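Bifunctional protein PutA (Bdellovibrio bacteriovorus, PDB 5UR2) probably couples the two steps of proline catabolism, oxidising proline at a flavin-dependent site and then L-glutamate gamma-semialdehyde to L-glutamate with NAD(+). Local coordinates at residues B[58-63]-B[104-109]; B[69-74]-B[909-914]. One frame throughout, in Å; residues are numbered along the deposited sequence.

Contact 1: residues B[58-63]-B[104-109]; sequences DVLPSI and GAIKKN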
# COMPACT_ATOMS: atom_id res chain seq x y z
N ASP B 58 -9.64 36.30 -14.60
CA ASP B 58 -10.99 35.77 -14.37
C ASP B 58 -11.63 36.36 -13.12
O ASP B 58 -12.80 36.77 -13.15
CB ASP B 58 -10.92 34.24 -14.25
CG ASP B 58 -12.28 33.61 -13.95
OD1 ASP B 58 -13.24 33.94 -14.67
OD2 ASP B 58 -12.37 32.77 -13.01
N VAL B 59 -10.89 36.40 -12.02
CA VAL B 59 -11.49 36.79 -10.74
C VAL B 59 -11.57 38.30 -10.56
O VAL B 59 -12.42 38.78 -9.79
CB VAL B 59 -10.73 36.14 -9.57
CG1 VAL B 59 -9.32 36.70 -9.46
CG2 VAL B 59 -11.50 36.30 -8.24
N LEU B 60 -10.75 39.07 -11.28
CA LEU B 60 -10.61 40.51 -11.03
C LEU B 60 -11.93 41.27 -10.93
O LEU B 60 -12.09 42.04 -9.97
CB LEU B 60 -9.71 41.13 -12.11
CG LEU B 60 -9.44 42.62 -11.86
CD1 LEU B 60 -8.72 42.85 -10.52
CD2 LEU B 60 -8.65 43.21 -13.01
N PRO B 61 -12.90 41.12 -11.84
CA PRO B 61 -14.12 41.95 -11.73
C PRO B 61 -15.00 41.60 -10.54
O PRO B 61 -15.94 42.36 -10.25
CB PRO B 61 -14.84 41.69 -13.06
CG PRO B 61 -14.40 40.34 -13.46
CD PRO B 61 -12.97 40.21 -13.00
N SER B 62 -14.74 40.50 -9.84
CA SER B 62 -15.50 40.15 -8.64
C SER B 62 -14.91 40.73 -7.36
O SER B 62 -15.49 40.55 -6.29
CB SER B 62 -15.63 38.63 -8.52
OG SER B 62 -16.44 38.10 -9.57
N ILE B 63 -13.79 41.44 -7.45
CA ILE B 63 -13.10 42.01 -6.29
C ILE B 63 -13.51 43.47 -6.14
O ILE B 63 -13.43 44.25 -7.11
CB ILE B 63 -11.58 41.87 -6.44
CG1 ILE B 63 -11.22 40.41 -6.76
CG2 ILE B 63 -10.87 42.36 -5.22
CD1 ILE B 63 -9.77 40.19 -7.05
N GLY B 104 -6.60 50.43 -9.04
CA GLY B 104 -6.93 51.28 -10.18
C GLY B 104 -6.12 50.91 -11.41
O GLY B 104 -6.67 50.71 -12.49
N ALA B 105 -4.80 50.74 -11.23
CA ALA B 105 -3.90 50.47 -12.34
C ALA B 105 -4.20 49.12 -12.99
O ALA B 105 -4.44 49.04 -14.20
CB ALA B 105 -2.45 50.52 -11.85
N ILE B 106 -4.14 48.05 -12.21
CA ILE B 106 -4.36 46.72 -12.77
C ILE B 106 -5.77 46.60 -13.35
O ILE B 106 -5.95 46.11 -14.47
CB ILE B 106 -4.08 45.64 -11.71
CG1 ILE B 106 -2.58 45.28 -11.71
CG2 ILE B 106 -4.95 44.42 -11.95
CD1 ILE B 106 -1.62 46.43 -11.35
N LYS B 107 -6.79 47.05 -12.61
CA LYS B 107 -8.15 46.93 -13.14
C LYS B 107 -8.34 47.79 -14.38
O LYS B 107 -9.03 47.37 -15.32
CB LYS B 107 -9.20 47.34 -12.10
CG LYS B 107 -9.48 46.31 -11.02
CD LYS B 107 -10.78 46.65 -10.28
CE LYS B 107 -11.22 45.47 -9.42
NZ LYS B 107 -12.66 45.10 -9.61
N LYS B 108 -7.75 48.99 -14.40
CA LYS B 108 -7.83 49.79 -15.61
C LYS B 108 -7.15 49.08 -16.78
O LYS B 108 -7.71 49.00 -17.88
CB LYS B 108 -7.22 51.18 -15.37
N ASN B 109 -5.95 48.54 -16.54
CA ASN B 109 -5.23 47.85 -17.61
C ASN B 109 -6.00 46.64 -18.11
O ASN B 109 -6.13 46.42 -19.32
CB ASN B 109 -3.83 47.46 -17.14
CG ASN B 109 -2.88 48.65 -17.03
OD1 ASN B 109 -3.14 49.73 -17.57
ND2 ASN B 109 -1.76 48.45 -16.34
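Leu60 and Lys107 carry this contact, the leucine through both methyl groups and the lysine through CG, CE and NZ. The tight part is apolar. Leu60 points toward helix 103-115 and CG lies anti to the backbone N (chi1 -176°), beside the carbonyl carbon; its two methyls then fork over the base of the lysine: CD1 comes to 3.6 Å from Lys107 CG, while CD2 lies 3.8 Å from Lys107 CA. The two side chains cross obliquely here. Leu60 CD2 also meets Ile106 CG2 at 4.0 Å, a looser touch made by the short branch alone, since the rest of the isoleucine runs away from 58-63. The polar part lies farther out along the lysine, which bends at chi4 (-130°) and brings NZ between two carbonyls. The bond from Lys107 NZ to Ile63 O is the shorter, 2.8 Å, and lies in the carbonyl plane; the bond from Lys107 NZ to Leu60 O measures 3.1 Å and arrives from above that plane. Leu60 O also accepts from Ile63 N, on the opposite face, within the turn that follows the helix. The ammonium thus clasps both ends of that turn. Leu60 and Ile63 are buried, whereas Ile106 and Lys107 are partly exposed, and Ala105 and Asn109 are exposed in the assembly. In the PutA N-terminal region, the turn after helix 47-59 is therefore joined to helix 103-115, with helix 66-76 packing on Ile63 and Lys107, and helix 409-423 covering Pro61.

Contact 2: residues B[69-74]-B[909-914]; sequences VARHLK and SRSPAN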
# COMPACT_ATOMS: atom_id res chain seq x y z
N VAL B 69 -7.50 43.50 -4.28
CA VAL B 69 -6.82 43.30 -5.56
C VAL B 69 -5.34 43.05 -5.31
O VAL B 69 -4.73 42.15 -5.91
CB VAL B 69 -7.06 44.50 -6.49
CG1 VAL B 69 -6.30 44.34 -7.80
CG2 VAL B 69 -8.55 44.70 -6.76
N ALA B 70 -4.73 43.84 -4.42
CA ALA B 70 -3.32 43.65 -4.09
C ALA B 70 -3.07 42.30 -3.45
O ALA B 70 -2.06 41.63 -3.74
CB ALA B 70 -2.83 44.77 -3.17
N ARG B 71 -3.98 41.86 -2.57
CA ARG B 71 -3.84 40.54 -1.97
C ARG B 71 -3.88 39.44 -3.03
O ARG B 71 -3.04 38.53 -3.04
CB ARG B 71 -4.93 40.31 -0.91
CG ARG B 71 -4.81 38.95 -0.24
CD ARG B 71 -5.82 38.73 0.90
NE ARG B 71 -7.22 38.66 0.48
CZ ARG B 71 -7.83 37.56 0.04
NH1 ARG B 71 -7.17 36.41 -0.07
NH2 ARG B 71 -9.11 37.61 -0.29
N HIS B 72 -4.86 39.50 -3.94
CA HIS B 72 -4.93 38.47 -4.98
C HIS B 72 -3.69 38.51 -5.87
O HIS B 72 -3.17 37.46 -6.27
CB HIS B 72 -6.19 38.65 -5.84
CG HIS B 72 -7.43 38.13 -5.18
ND1 HIS B 72 -8.11 38.83 -4.21
CD2 HIS B 72 -8.12 36.98 -5.36
CE1 HIS B 72 -9.16 38.14 -3.83
NE2 HIS B 72 -9.19 37.01 -4.51
N LEU B 73 -3.19 39.71 -6.16
CA LEU B 73 -2.00 39.84 -6.98
C LEU B 73 -0.81 39.13 -6.34
O LEU B 73 -0.14 38.31 -6.98
CB LEU B 73 -1.71 41.32 -7.22
CG LEU B 73 -0.90 41.68 -8.47
CD1 LEU B 73 -1.60 41.17 -9.70
CD2 LEU B 73 -0.71 43.18 -8.55
N LYS B 74 -0.56 39.42 -5.05
CA LYS B 74 0.55 38.78 -4.35
C LYS B 74 0.39 37.26 -4.35
O LYS B 74 1.35 36.53 -4.58
CB LYS B 74 0.64 39.32 -2.92
N SER B 909 -13.80 29.50 -3.94
CA SER B 909 -12.91 30.62 -3.73
C SER B 909 -11.98 30.72 -4.91
O SER B 909 -11.65 29.71 -5.55
CB SER B 909 -12.11 30.48 -2.43
OG SER B 909 -11.19 31.55 -2.30
N ARG B 910 -11.54 31.93 -5.20
CA ARG B 910 -10.53 32.14 -6.22
C ARG B 910 -9.32 32.86 -5.64
O ARG B 910 -8.62 33.58 -6.34
CB ARG B 910 -11.14 32.87 -7.42
CG ARG B 910 -12.10 31.93 -8.16
CD ARG B 910 -12.76 32.55 -9.35
NE ARG B 910 -13.72 33.57 -8.96
CZ ARG B 910 -14.40 34.31 -9.83
NH1 ARG B 910 -14.19 34.14 -11.14
NH2 ARG B 910 -15.26 35.23 -9.41
N SER B 911 -9.08 32.62 -4.36
CA SER B 911 -7.89 33.05 -3.66
C SER B 911 -7.02 31.84 -3.38
O SER B 911 -7.42 30.95 -2.61
CB SER B 911 -8.25 33.74 -2.35
OG SER B 911 -7.14 33.75 -1.47
N PRO B 912 -5.82 31.77 -3.96
CA PRO B 912 -4.92 30.65 -3.64
C PRO B 912 -4.63 30.50 -2.15
O PRO B 912 -4.59 29.37 -1.65
CB PRO B 912 -3.65 30.99 -4.44
CG PRO B 912 -4.19 31.79 -5.63
CD PRO B 912 -5.31 32.62 -5.05
N ALA B 913 -4.43 31.60 -1.42
CA ALA B 913 -4.09 31.48 0.00
C ALA B 913 -5.29 31.03 0.83
O ALA B 913 -5.14 30.28 1.80
CB ALA B 913 -3.53 32.80 0.54
N ASN B 914 -6.48 31.52 0.49
CA ASN B 914 -7.68 31.06 1.17
C ASN B 914 -7.94 29.59 0.87
O ASN B 914 -8.33 28.82 1.76
CB ASN B 914 -8.88 31.92 0.75
CG ASN B 914 -8.85 33.31 1.38
OD1 ASN B 914 -7.93 33.64 2.12
ND2 ASN B 914 -9.86 34.13 1.08
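Arg71 and His72 leave adjacent positions of one helix and present flat groups in different ways to the 909-914 segment, where a turn leads into helix 912-921. Arg71 starts extended, with CG anti to the backbone N, and bends at chi3. Ser911 OG sits at the guanidinium edge, close to its plane, and takes a hydrogen bond from Arg71 NH1 at 3.0 Å; the N-H...O angle of 137° shows that the bond is distinctly bent. NH1 also forms a salt bridge with Glu75, and NH2 one with Glu68, so carboxylates of the same helix help hold the group. Asn914 crosses Arg71 at about a right angle, yet its amide plane is only 18° from that of the guanidinium. The nearest pair there, Arg71 NH1 and Asn914 OD1, is 3.6 Å apart and is proximity alone; the amide nitrogen bonds instead to Asp756. His72 turns its imidazole edge to the backbone, with CD2 3.6 Å from Arg910 O in the ring plane, while NE2 lies 4.0 Å from Ser911 CB and is hydrogen-bonded to Asp758. His72 ND1 lies over one face of the Arg71 guanidinium, toward its rim, and bonds to Glu68 O. Ser911 OG, besides meeting Arg71 and Glu75, accepts from Asn914 N at 3.0 Å, an almost straight bond (165°). That bond makes Ser911 the N-cap of helix 912-921, and the preceding bond from Ser911 N to Ser909 OG, 3.1 Å, closes an ST turn: a serine-capped helix start following strand 901-908 of the aldehyde dehydrogenase fold.

From the N terminus, helix 47-59 runs into segment 58-63, and helix 66-76, bearing segment 69-74, follows. Contact 1 then closes a loop of 40 intervening residues when helix 103-115 returns to 58-63, and segment 69-74 lies inside that loop. Contact 2 reaches from 69-74 across 834 residues, past the proline dehydrogenase barrel, to 909-914, so the two contacts cross rather than nest. Their centres are about 12 Å apart, and they touch directly: Asp58 OD2 makes a 2.9 Å salt bridge with Arg910 NH1, and Ile63 CD1 packs 3.6 Å from His72 ND1. Contact 1 joins the turn after helix 47-59 to helix 103-115; contact 2 ties the N-terminal region to the aldehyde dehydrogenase part.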